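Local coordinates for protein kallistatin (Homo sapiens, PDB 6F4V) that inhibits tissue kallikrein, a serine protease, as a secreted serpin that is cleaved at its reactive site and forms a stable equimolar complex with the enzyme, at residues A[229-234]-A[254-259]; A[8-13]-A[247-252]; A[173-178]-A[205-210]. One frame throughout, in Å; residues are numbered along the deposited sequence.

Interaction 1: residues A[229-234]-A[254-259]; sequences TVFFIL and RWNNLL. With Z9L (methyl 2,3,6-tri-O-sulfo-alpha-D-glucopyranoside), chain C.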
loop_
_atom_site.group_PDB
_atom_site.type_symbol
_atom_site.label_atom_id
_atom_site.label_comp_id
_atom_site.label_asym_id
_atom_site.label_seq_id
_atom_site.Cartn_x
_atom_site.Cartn_y
_atom_site.Cartn_z
ATOM N N THR A 229 -13.236 -1.457 3.564
ATOM C CA THR A 229 -13.954 -0.291 3.085
ATOM C C THR A 229 -13.005 0.536 2.231
ATOM O O THR A 229 -11.787 0.354 2.295
ATOM C CB THR A 229 -14.397 0.622 4.245
ATOM O OG1 THR A 229 -13.264 0.912 5.099
ATOM C CG2 THR A 229 -15.456 -0.035 5.053
ATOM N N VAL A 230 -13.560 1.454 1.474
ATOM C CA VAL A 230 -12.757 2.446 0.761
ATOM C C VAL A 230 -13.355 3.817 1.006
ATOM O O VAL A 230 -14.569 4.003 0.901
ATOM C CB VAL A 230 -12.623 2.125 -0.759
ATOM C CG1 VAL A 230 -13.966 2.042 -1.471
ATOM C CG2 VAL A 230 -11.728 3.134 -1.479
ATOM N N PHE A 231 -12.478 4.788 1.282
ATOM C CA PHE A 231 -12.827 6.180 1.281
ATOM C C PHE A 231 -12.381 6.812 -0.032
ATOM O O PHE A 231 -11.189 6.741 -0.401
ATOM C CB PHE A 231 -12.150 6.904 2.445
ATOM C CG PHE A 231 -12.518 6.370 3.790
ATOM C CD1 PHE A 231 -11.925 5.227 4.277
ATOM C CD2 PHE A 231 -13.468 7.019 4.564
ATOM C CE1 PHE A 231 -12.259 4.719 5.515
ATOM C CE2 PHE A 231 -13.799 6.532 5.830
ATOM C CZ PHE A 231 -13.215 5.367 6.286
ATOM N N PHE A 232 -13.342 7.443 -0.715
ATOM C CA PHE A 232 -13.097 8.278 -1.843
ATOM C C PHE A 232 -13.310 9.725 -1.371
ATOM O O PHE A 232 -14.422 10.112 -0.994
ATOM C CB PHE A 232 -14.043 7.950 -3.007
ATOM C CG PHE A 232 -13.807 6.599 -3.658
ATOM C CD1 PHE A 232 -12.650 6.336 -4.365
ATOM C CD2 PHE A 232 -14.754 5.591 -3.573
ATOM C CE1 PHE A 232 -12.460 5.112 -5.002
ATOM C CE2 PHE A 232 -14.565 4.372 -4.190
ATOM C CZ PHE A 232 -13.413 4.126 -4.887
ATOM N N ILE A 233 -12.228 10.498 -1.388
ATOM C CA ILE A 233 -12.202 11.855 -0.889
ATOM C C ILE A 233 -12.082 12.768 -2.081
ATOM O O ILE A 233 -11.167 12.651 -2.889
ATOM C CB ILE A 233 -11.057 12.073 0.094
ATOM C CG1 ILE A 233 -11.239 11.123 1.277
ATOM C CG2 ILE A 233 -11.038 13.513 0.575
ATOM C CD1 ILE A 233 -9.957 10.472 1.717
ATOM N N LEU A 234 -13.070 13.649 -2.194
ATOM C CA LEU A 234 -13.238 14.498 -3.364
ATOM C C LEU A 234 -13.013 15.962 -2.992
ATOM O O LEU A 234 -13.944 16.611 -2.523
ATOM C CB LEU A 234 -14.648 14.306 -3.901
ATOM C CG LEU A 234 -14.971 15.029 -5.211
ATOM C CD1 LEU A 234 -14.044 14.591 -6.333
ATOM C CD2 LEU A 234 -16.417 14.780 -5.587
ATOM N N ARG A 254 -11.493 10.864 11.988
ATOM C CA ARG A 254 -12.570 11.842 12.077
ATOM C C ARG A 254 -13.641 11.544 11.052
ATOM O O ARG A 254 -14.833 11.462 11.411
ATOM C CB ARG A 254 -12.041 13.289 11.941
ATOM C CG ARG A 254 -13.116 14.327 11.721
ATOM C CD ARG A 254 -12.619 15.780 11.819
ATOM N NE ARG A 254 -13.709 16.637 11.359
ATOM C CZ ARG A 254 -13.917 17.041 10.108
ATOM N NH1 ARG A 254 -13.055 16.767 9.115
ATOM N NH2 ARG A 254 -15.001 17.768 9.842
ATOM N N TRP A 255 -13.249 11.414 9.779
ATOM C CA TRP A 255 -14.212 11.103 8.736
ATOM C C TRP A 255 -14.948 9.771 8.986
ATOM O O TRP A 255 -16.183 9.696 8.814
ATOM C CB TRP A 255 -13.548 11.053 7.372
ATOM C CG TRP A 255 -13.125 12.395 6.854
ATOM C CD1 TRP A 255 -13.762 13.602 7.022
ATOM C CD2 TRP A 255 -11.974 12.653 6.058
ATOM N NE1 TRP A 255 -13.066 14.587 6.381
ATOM C CE2 TRP A 255 -11.963 14.040 5.776
ATOM C CE3 TRP A 255 -10.954 11.850 5.552
ATOM C CZ2 TRP A 255 -10.972 14.640 4.973
ATOM C CZ3 TRP A 255 -9.914 12.453 4.788
ATOM C CH2 TRP A 255 -9.953 13.843 4.507
ATOM N N ASN A 256 -14.178 8.759 9.373
ATOM C CA ASN A 256 -14.741 7.448 9.676
ATOM C C ASN A 256 -15.801 7.543 10.762
ATOM O O ASN A 256 -16.891 6.984 10.599
ATOM C CB ASN A 256 -13.673 6.439 10.076
ATOM C CG ASN A 256 -14.228 5.015 10.093
ATOM O OD1 ASN A 256 -14.783 4.566 9.111
ATOM N ND2 ASN A 256 -14.134 4.368 11.201
ATOM N N ASN A 257 -15.503 8.273 11.844
ATOM C CA ASN A 257 -16.438 8.411 12.971
ATOM C C ASN A 257 -17.663 9.250 12.636
ATOM O O ASN A 257 -18.780 8.888 13.053
ATOM C CB ASN A 257 -15.714 8.889 14.241
ATOM C CG ASN A 257 -14.806 7.812 14.806
ATOM O OD1 ASN A 257 -15.040 6.616 14.574
ATOM N ND2 ASN A 257 -13.771 8.214 15.552
ATOM N N LEU A 258 -17.497 10.288 11.815
ATOM C CA LEU A 258 -18.638 11.014 11.305
ATOM C C LEU A 258 -19.527 10.084 10.501
ATOM O O LEU A 258 -20.773 10.110 10.666
ATOM C CB LEU A 258 -18.217 12.193 10.432
ATOM C CG LEU A 258 -17.560 13.332 11.222
ATOM C CD1 LEU A 258 -16.861 14.283 10.271
ATOM C CD2 LEU A 258 -18.618 14.042 12.088
ATOM N N LEU A 259 -18.911 9.203 9.707
ATOM C CA LEU A 259 -19.691 8.282 8.895
ATOM C C LEU A 259 -20.151 7.020 9.646
ATOM O O LEU A 259 -20.413 6.006 9.034
ATOM C CB LEU A 259 -18.939 7.920 7.628
ATOM C CG LEU A 259 -18.713 9.118 6.725
ATOM C CD1 LEU A 259 -17.814 8.738 5.559
ATOM C CD2 LEU A 259 -20.006 9.763 6.220
HETATM O O4 Z9L C . -20.390 20.655 14.616
HETATM C C4 Z9L C . -20.437 21.617 13.519
HETATM C C5 Z9L C . -19.485 21.316 12.354
HETATM O O5 Z9L C . -19.634 22.359 11.331
HETATM C C6 Z9L C . -19.731 19.993 11.690
HETATM O O6 Z9L C . -18.964 19.916 10.512
HETATM S S1 Z9L C . -18.665 18.368 9.979
HETATM O O7 Z9L C . -17.665 17.679 11.118
HETATM O O11 Z9L C . -17.928 18.422 8.509
HETATM O O15 Z9L C . -20.104 17.538 9.897
HETATM C C3 Z9L C . -20.014 22.928 14.125
HETATM O O3 Z9L C . -21.081 23.318 15.043
HETATM S S2 Z9L C . -20.583 23.805 16.545
HETATM O O8 Z9L C . -21.909 24.198 17.454
HETATM O O9 Z9L C . -19.597 25.140 16.385
HETATM O O10 Z9L C . -19.734 22.583 17.264
HETATM C C2 Z9L C . -19.698 24.075 13.207
HETATM O O2 Z9L C . -20.859 24.916 13.031
HETATM S S3 Z9L C . -20.663 26.570 12.855
HETATM O O12 Z9L C . -22.173 27.234 13.048
HETATM O O13 Z9L C . -20.120 26.927 11.339
HETATM O O14 Z9L C . -19.610 27.201 13.984
HETATM C C1 Z9L C . -19.170 23.696 11.807
HETATM O O1 Z9L C . -17.795 23.710 11.822
HETATM C C7 Z9L C . -17.121 23.884 10.570
HETATM O O HOH W 1 -14.043 1.906 8.166
#

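Interaction 2: residues A[8-13]-A[247-252]; sequences ANADFA and LTPEML. With EDO (1,2-ethanediol), chain F.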
loop_
_atom_site.group_PDB
_atom_site.type_symbol
_atom_site.label_atom_id
_atom_site.label_comp_id
_atom_site.label_asym_id
_atom_site.label_seq_id
_atom_site.Cartn_x
_atom_site.Cartn_y
_atom_site.Cartn_z
ATOM N N ALA A 8 1.163 3.124 14.258
ATOM C CA ALA A 8 2.418 3.319 13.517
ATOM C C ALA A 8 2.229 3.069 12.023
ATOM O O ALA A 8 2.688 3.856 11.192
ATOM C CB ALA A 8 3.492 2.413 14.036
ATOM N N ASN A 9 1.540 1.986 11.670
ATOM C CA ASN A 9 1.337 1.688 10.262
ATOM C C ASN A 9 0.589 2.812 9.517
ATOM O O ASN A 9 0.919 3.121 8.370
ATOM C CB ASN A 9 0.621 0.333 10.100
ATOM C CG ASN A 9 1.533 -0.853 10.352
ATOM O OD1 ASN A 9 2.757 -0.721 10.412
ATOM N ND2 ASN A 9 0.928 -2.060 10.474
ATOM N N ALA A 10 -0.427 3.386 10.150
ATOM C CA ALA A 10 -1.181 4.491 9.552
ATOM C C ALA A 10 -0.318 5.753 9.444
ATOM O O ALA A 10 -0.385 6.458 8.447
ATOM C CB ALA A 10 -2.447 4.770 10.334
ATOM N N ASP A 11 0.481 6.023 10.473
ATOM C CA ASP A 11 1.415 7.156 10.466
ATOM C C ASP A 11 2.347 7.035 9.299
ATOM O O ASP A 11 2.559 8.000 8.591
ATOM C CB ASP A 11 2.193 7.216 11.803
ATOM C CG ASP A 11 3.360 8.222 11.797
ATOM O OD1 ASP A 11 3.055 9.416 11.849
ATOM O OD2 ASP A 11 4.567 7.815 11.730
ATOM N N PHE A 12 2.954 5.857 9.118
ATOM C CA PHE A 12 3.836 5.648 7.980
ATOM C C PHE A 12 3.117 5.864 6.653
ATOM O O PHE A 12 3.650 6.541 5.752
ATOM C CB PHE A 12 4.458 4.264 8.006
ATOM C CG PHE A 12 5.358 4.010 6.859
ATOM C CD1 PHE A 12 6.608 4.617 6.806
ATOM C CD2 PHE A 12 4.953 3.239 5.796
ATOM C CE1 PHE A 12 7.450 4.435 5.724
ATOM C CE2 PHE A 12 5.801 3.047 4.705
ATOM C CZ PHE A 12 7.069 3.635 4.684
ATOM N N ALA A 13 1.914 5.270 6.536
ATOM C CA ALA A 13 1.104 5.416 5.302
ATOM C C ALA A 13 0.957 6.849 4.852
ATOM O O ALA A 13 1.260 7.196 3.690
ATOM C CB ALA A 13 -0.260 4.808 5.478
ATOM N N LEU A 247 -4.172 15.440 5.465
ATOM C CA LEU A 247 -4.464 14.014 5.324
ATOM C C LEU A 247 -3.584 13.198 6.310
ATOM O O LEU A 247 -2.401 12.898 6.032
ATOM C CB LEU A 247 -4.249 13.590 3.889
ATOM C CG LEU A 247 -4.831 12.236 3.527
ATOM C CD1 LEU A 247 -6.351 12.232 3.468
ATOM C CD2 LEU A 247 -4.247 11.791 2.197
ATOM N N THR A 248 -4.163 12.889 7.470
ATOM C CA THR A 248 -3.466 12.235 8.557
ATOM C C THR A 248 -4.307 11.070 9.062
ATOM O O THR A 248 -5.496 10.996 8.784
ATOM C CB THR A 248 -3.305 13.194 9.759
ATOM O OG1 THR A 248 -4.614 13.608 10.183
ATOM C CG2 THR A 248 -2.466 14.411 9.390
ATOM N N PRO A 249 -3.707 10.185 9.863
ATOM C CA PRO A 249 -4.539 9.140 10.503
ATOM C C PRO A 249 -5.683 9.719 11.317
ATOM O O PRO A 249 -6.800 9.203 11.241
ATOM C CB PRO A 249 -3.551 8.402 11.407
ATOM C CG PRO A 249 -2.243 8.631 10.768
ATOM C CD PRO A 249 -2.294 10.042 10.225
ATOM N N GLU A 250 -5.429 10.838 12.000
ATOM C CA GLU A 250 -6.451 11.498 12.802
ATOM C C GLU A 250 -7.600 12.017 11.939
ATOM O O GLU A 250 -8.756 11.902 12.320
ATOM C CB GLU A 250 -5.848 12.638 13.659
ATOM C CG GLU A 250 -4.851 12.146 14.702
ATOM C CD GLU A 250 -3.496 11.689 14.146
ATOM O OE1 GLU A 250 -3.086 12.094 13.024
ATOM O OE2 GLU A 250 -2.813 10.914 14.864
ATOM N N MET A 251 -7.295 12.544 10.755
ATOM C CA MET A 251 -8.341 13.010 9.863
ATOM C C MET A 251 -9.165 11.828 9.314
ATOM O O MET A 251 -10.398 11.916 9.244
ATOM C CB MET A 251 -7.766 13.818 8.714
ATOM C CG MET A 251 -8.777 14.549 7.863
ATOM S SD MET A 251 -9.821 15.654 8.820
ATOM C CE MET A 251 -8.651 16.908 9.311
ATOM N N LEU A 252 -8.489 10.737 8.942
ATOM C CA LEU A 252 -9.207 9.549 8.459
ATOM C C LEU A 252 -10.189 9.057 9.538
ATOM O O LEU A 252 -11.334 8.750 9.239
ATOM C CB LEU A 252 -8.226 8.442 8.082
ATOM C CG LEU A 252 -8.881 7.206 7.442
ATOM C CD1 LEU A 252 -9.476 7.569 6.078
ATOM C CD2 LEU A 252 -7.849 6.095 7.359
HETATM C C1 EDO F . 0.718 16.494 6.488
HETATM O O1 EDO F . 0.587 16.802 7.875
HETATM C C2 EDO F . -0.214 15.337 6.153
HETATM O O2 EDO F . 0.423 14.106 6.496
#

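Interaction 3: residues A[173-178]-A[205-210]; sequences WEKPFI and EHHWYL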
loop_
_atom_site.group_PDB
_atom_site.type_symbol
_atom_site.label_atom_id
_atom_site.label_comp_id
_atom_site.label_asym_id
_atom_site.label_seq_id
_atom_site.Cartn_x
_atom_site.Cartn_y
_atom_site.Cartn_z
ATOM N N TRP A 173 -18.167 -4.770 -4.320
ATOM C CA TRP A 173 -18.934 -3.708 -3.660
ATOM C C TRP A 173 -20.126 -4.299 -2.916
ATOM O O TRP A 173 -20.792 -5.176 -3.460
ATOM C CB TRP A 173 -19.518 -2.730 -4.683
ATOM C CG TRP A 173 -18.567 -2.023 -5.539
ATOM C CD1 TRP A 173 -18.536 -2.023 -6.880
ATOM C CD2 TRP A 173 -17.512 -1.157 -5.106
ATOM N NE1 TRP A 173 -17.538 -1.200 -7.337
ATOM C CE2 TRP A 173 -16.874 -0.674 -6.261
ATOM C CE3 TRP A 173 -17.058 -0.726 -3.846
ATOM C CZ2 TRP A 173 -15.783 0.222 -6.198
ATOM C CZ3 TRP A 173 -15.973 0.164 -3.793
ATOM C CH2 TRP A 173 -15.355 0.610 -4.954
ATOM N N GLU A 174 -20.445 -3.820 -1.712
ATOM C CA GLU A 174 -21.782 -4.100 -1.169
ATOM C C GLU A 174 -22.875 -3.522 -2.088
ATOM O O GLU A 174 -23.940 -4.121 -2.219
ATOM C CB GLU A 174 -21.989 -3.524 0.232
ATOM C CG GLU A 174 -21.269 -4.299 1.318
ATOM C CD GLU A 174 -21.974 -5.571 1.755
ATOM O OE1 GLU A 174 -21.528 -6.173 2.758
ATOM O OE2 GLU A 174 -22.955 -5.984 1.102
ATOM N N LYS A 175 -22.598 -2.359 -2.684
ATOM C CA LYS A 175 -23.562 -1.632 -3.523
ATOM C C LYS A 175 -22.967 -1.412 -4.939
ATOM O O LYS A 175 -22.412 -0.340 -5.244
ATOM C CB LYS A 175 -23.903 -0.299 -2.861
ATOM C CG LYS A 175 -24.657 -0.420 -1.534
ATOM C CD LYS A 175 -24.505 0.839 -0.697
ATOM C CE LYS A 175 -24.987 0.636 0.740
ATOM N NZ LYS A 175 -26.451 0.796 0.808
ATOM N N PRO A 176 -23.050 -2.440 -5.781
ATOM C CA PRO A 176 -22.430 -2.345 -7.093
ATOM C C PRO A 176 -23.190 -1.474 -8.079
ATOM O O PRO A 176 -24.350 -1.083 -7.829
ATOM C CB PRO A 176 -22.418 -3.795 -7.589
ATOM C CG PRO A 176 -23.569 -4.455 -6.903
ATOM C CD PRO A 176 -23.702 -3.751 -5.566
ATOM N N PHE A 177 -22.514 -1.178 -9.184
ATOM C CA PHE A 177 -23.049 -0.378 -10.266
ATOM C C PHE A 177 -23.572 -1.341 -11.345
ATOM O O PHE A 177 -23.123 -2.492 -11.442
ATOM C CB PHE A 177 -21.969 0.512 -10.882
ATOM C CG PHE A 177 -21.326 1.467 -9.911
ATOM C CD1 PHE A 177 -20.324 1.035 -9.032
ATOM C CD2 PHE A 177 -21.690 2.806 -9.889
ATOM C CE1 PHE A 177 -19.735 1.924 -8.142
ATOM C CE2 PHE A 177 -21.102 3.687 -8.998
ATOM C CZ PHE A 177 -20.121 3.247 -8.131
ATOM N N ILE A 178 -24.525 -0.856 -12.132
ATOM C CA ILE A 178 -25.097 -1.619 -13.265
ATOM C C ILE A 178 -24.320 -1.166 -14.491
ATOM O O ILE A 178 -24.324 0.015 -14.853
ATOM C CB ILE A 178 -26.633 -1.390 -13.350
ATOM C CG1 ILE A 178 -27.326 -1.965 -12.097
ATOM C CG2 ILE A 178 -27.244 -2.045 -14.588
ATOM C CD1 ILE A 178 -28.621 -1.263 -11.726
ATOM N N GLU A 205 -29.398 3.786 -4.393
ATOM C CA GLU A 205 -28.922 3.286 -3.112
ATOM C C GLU A 205 -28.652 4.416 -2.131
ATOM O O GLU A 205 -28.381 5.536 -2.538
ATOM C CB GLU A 205 -27.631 2.512 -3.305
ATOM C CG GLU A 205 -27.747 1.328 -4.238
ATOM C CD GLU A 205 -28.675 0.273 -3.690
ATOM O OE1 GLU A 205 -28.424 -0.207 -2.561
ATOM O OE2 GLU A 205 -29.656 -0.057 -4.383
ATOM N N HIS A 206 -28.746 4.100 -0.842
ATOM C CA HIS A 206 -28.208 4.974 0.206
ATOM C C HIS A 206 -26.713 4.723 0.286
ATOM O O HIS A 206 -26.275 3.599 0.109
ATOM C CB HIS A 206 -28.842 4.695 1.558
ATOM C CG HIS A 206 -30.191 5.328 1.739
ATOM N ND1 HIS A 206 -31.185 5.246 0.790
ATOM C CD2 HIS A 206 -30.705 6.059 2.761
ATOM C CE1 HIS A 206 -32.250 5.912 1.210
ATOM N NE2 HIS A 206 -31.986 6.409 2.406
ATOM N N HIS A 207 -25.956 5.778 0.565
ATOM C CA HIS A 207 -24.514 5.692 0.769
ATOM C C HIS A 207 -24.090 6.501 1.983
ATOM O O HIS A 207 -24.822 7.402 2.410
ATOM C CB HIS A 207 -23.819 6.243 -0.478
ATOM C CG HIS A 207 -23.757 5.267 -1.597
ATOM N ND1 HIS A 207 -22.792 4.285 -1.668
ATOM C CD2 HIS A 207 -24.568 5.088 -2.667
ATOM C CE1 HIS A 207 -22.998 3.558 -2.748
ATOM N NE2 HIS A 207 -24.063 4.028 -3.375
ATOM N N TRP A 208 -22.900 6.183 2.515
ATOM C CA TRP A 208 -22.311 6.889 3.640
ATOM C C TRP A 208 -21.451 7.979 3.049
ATOM O O TRP A 208 -20.413 7.674 2.427
ATOM C CB TRP A 208 -21.458 5.939 4.476
ATOM C CG TRP A 208 -22.235 4.922 5.176
ATOM C CD1 TRP A 208 -22.490 3.639 4.772
ATOM C CD2 TRP A 208 -22.861 5.080 6.438
ATOM N NE1 TRP A 208 -23.243 2.987 5.723
ATOM C CE2 TRP A 208 -23.483 3.852 6.758
ATOM C CE3 TRP A 208 -22.954 6.142 7.338
ATOM C CZ2 TRP A 208 -24.212 3.666 7.949
ATOM C CZ3 TRP A 208 -23.670 5.946 8.530
ATOM C CH2 TRP A 208 -24.266 4.723 8.823
ATOM N N TYR A 209 -21.893 9.234 3.163
ATOM C CA TYR A 209 -21.108 10.362 2.652
ATOM C C TYR A 209 -21.381 11.649 3.413
ATOM O O TYR A 209 -22.404 11.789 4.079
ATOM C CB TYR A 209 -21.328 10.580 1.137
ATOM C CG TYR A 209 -22.737 11.040 0.776
ATOM C CD1 TYR A 209 -23.802 10.143 0.779
ATOM C CD2 TYR A 209 -22.995 12.374 0.441
ATOM C CE1 TYR A 209 -25.086 10.557 0.457
ATOM C CE2 TYR A 209 -24.276 12.804 0.126
ATOM C CZ TYR A 209 -25.319 11.881 0.139
ATOM O OH TYR A 209 -26.583 12.281 -0.195
ATOM N N LEU A 210 -20.422 12.569 3.331
ATOM C CA LEU A 210 -20.563 13.878 3.947
ATOM C C LEU A 210 -19.912 14.929 3.084
ATOM O O LEU A 210 -18.979 14.633 2.298
ATOM C CB LEU A 210 -19.957 13.894 5.343
ATOM C CG LEU A 210 -18.475 13.556 5.477
ATOM C CD1 LEU A 210 -17.531 14.732 5.231
ATOM C CD2 LEU A 210 -18.246 12.979 6.869
#

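Interaction 1: residues A[229-234]-A[254-259]
The Phe231 ring meets Asn256 edge-on: the amide oxygen OD1 lies 3.3 Å from CZ, near the ring plane, while the amide and ring planes are turned 72° apart. The partly negative oxygen thus lies against the slightly positive rim. With CG of Asn256 anti to the backbone N (chi1 -168°), OD1 is brought to this rim and also accepts a water bond of 2.9 Å; that water reaches Thr229 OG1 only weakly. The methyl CD1 of Ile233 lies 3.7 Å from CZ3 of Trp255, the two side chains crossing almost at right angles. A serine in place of Phe231 would probably open a gap between strand and helix and leave Asn256 without its aromatic neighbour. On the outward side of the helix, Leu258 CD1 sits 3.8 Å above the guanidinium plane of Arg254, offset toward the rim, and the guanidinium edge offers NH2 to O7 of the sulfated sugar at 3.0 Å. Asp212 OD2 forms a salt bridge with Arg254 NH1 and accepts from Trp255 NE1, which probably helps position the arginine. The helix is therefore two-faced: its greasy side seals the strand, while Arg254, with Leu258 beside the sulfate, shares with Arg213 N a site for a sulfated, heparin-like saccharide.

Interaction 2: residues A[8-13]-A[247-252]
Ala10 on helix 6-23 and Pro249 at the first turn of helix 249-258 make nearly the whole contact. The methyl CB of Ala10 stands 3.9 Å from CG of the proline ring, and the same CG comes 3.7 Å from the backbone oxygen of Ala10 and 3.8 Å from the amide nitrogen of Asp11. A small side chain suits Ala10, since the compact, puckered proline ring, its CG leading, can then press on the backbone of the neighbouring turn, so that CA of Ala10 and CA of Pro249 are 5.8 Å apart. Proline suits its own place as well, because a residue in the first turn of a helix needs no amide hydrogen for a helical bond. Just before it, Thr248 caps the helix: OG1, held between nitrogen and carbonyl carbon (chi1 59°), accepts from Met251 N at 2.9 Å with an N-H...O angle of 154°. Toward solvent the fit slackens. Asp11 and Glu250 keep their carboxylates well apart, OD1 of the first 6.8 Å from OE2 of the second, and Asp11 instead pairs with Arg15 one turn on. Apart from these, an ethanediol, probably from the crystallisation liquor, donates through O2 to Leu247 O. Phe14 of helix 6-23 packs on Leu247, Pro249 and Leu252. This is a helix-to-helix junction of the serpin fold, in which an N-capped helix start leans on the N-terminal helix.

Interaction 3: residues A[173-178]-A[205-210]
Lys175 NZ donates to the backbone oxygen of His206 at 2.9 Å, tilted 25° from the carbonyl plane. The ammonium is also hydrogen-bonded to Tyr265 OH, so the group is gripped from the strand and from its neighbour in the sheet. The carboxylate of Glu205 stays just beyond a salt bridge, its OE1 4.0 Å from Lys175 NZ, yet it probably still eases the positive charge. A bend at the last torsion of the lysine (chi4 -83°) turns the amine to the carbonyl after a nearly straight stem has run past the strand. That stem does the packing: Lys175 CD lies over one face of the His207 imidazole, 4.1 Å from the ring centroid and 27° off the normal, a CH-pi contact. Lysine suits the place because its methylenes cover the ring while its end reaches the polar backbone. Gln202 ties both partners together, accepting from His207 NE2 through OE1 and giving NE2 to the backbone O of Lys175. Further out, the Trp173 ring meets that of Tyr224 with the planes nearly parallel, and its NE1 bonds to Asp325 O. The contact joins the loop leaving strand 159-172 of the large sheet to the start of strand 206-211 in the small one, probably near the serpin breach, where the reactive loop enters the large sheet; here it is already inserted as strand 328-340.

How the interactions relate
From the N terminus, helix 6-23 opens interaction 2, whose partner lies more than two hundred residues on; it closes the longest loop. Inside that span, interaction 3 opens and closes completely, linking the exit of a large-sheet strand to the first strand of the small sheet. Interaction 1 opens later at 229-234, before interaction 2 has closed, and ends beyond it at 254-259, so these two cross and share helix 249-258. They also touch: Trp255 packs on Leu247 and Phe231 on Leu252. Interactions 1 and 3 meet through Leu258 with Leu210 and Val230 with Trp173. Together they tie the N-terminal helix, helix 249-258 and both sheets into one body.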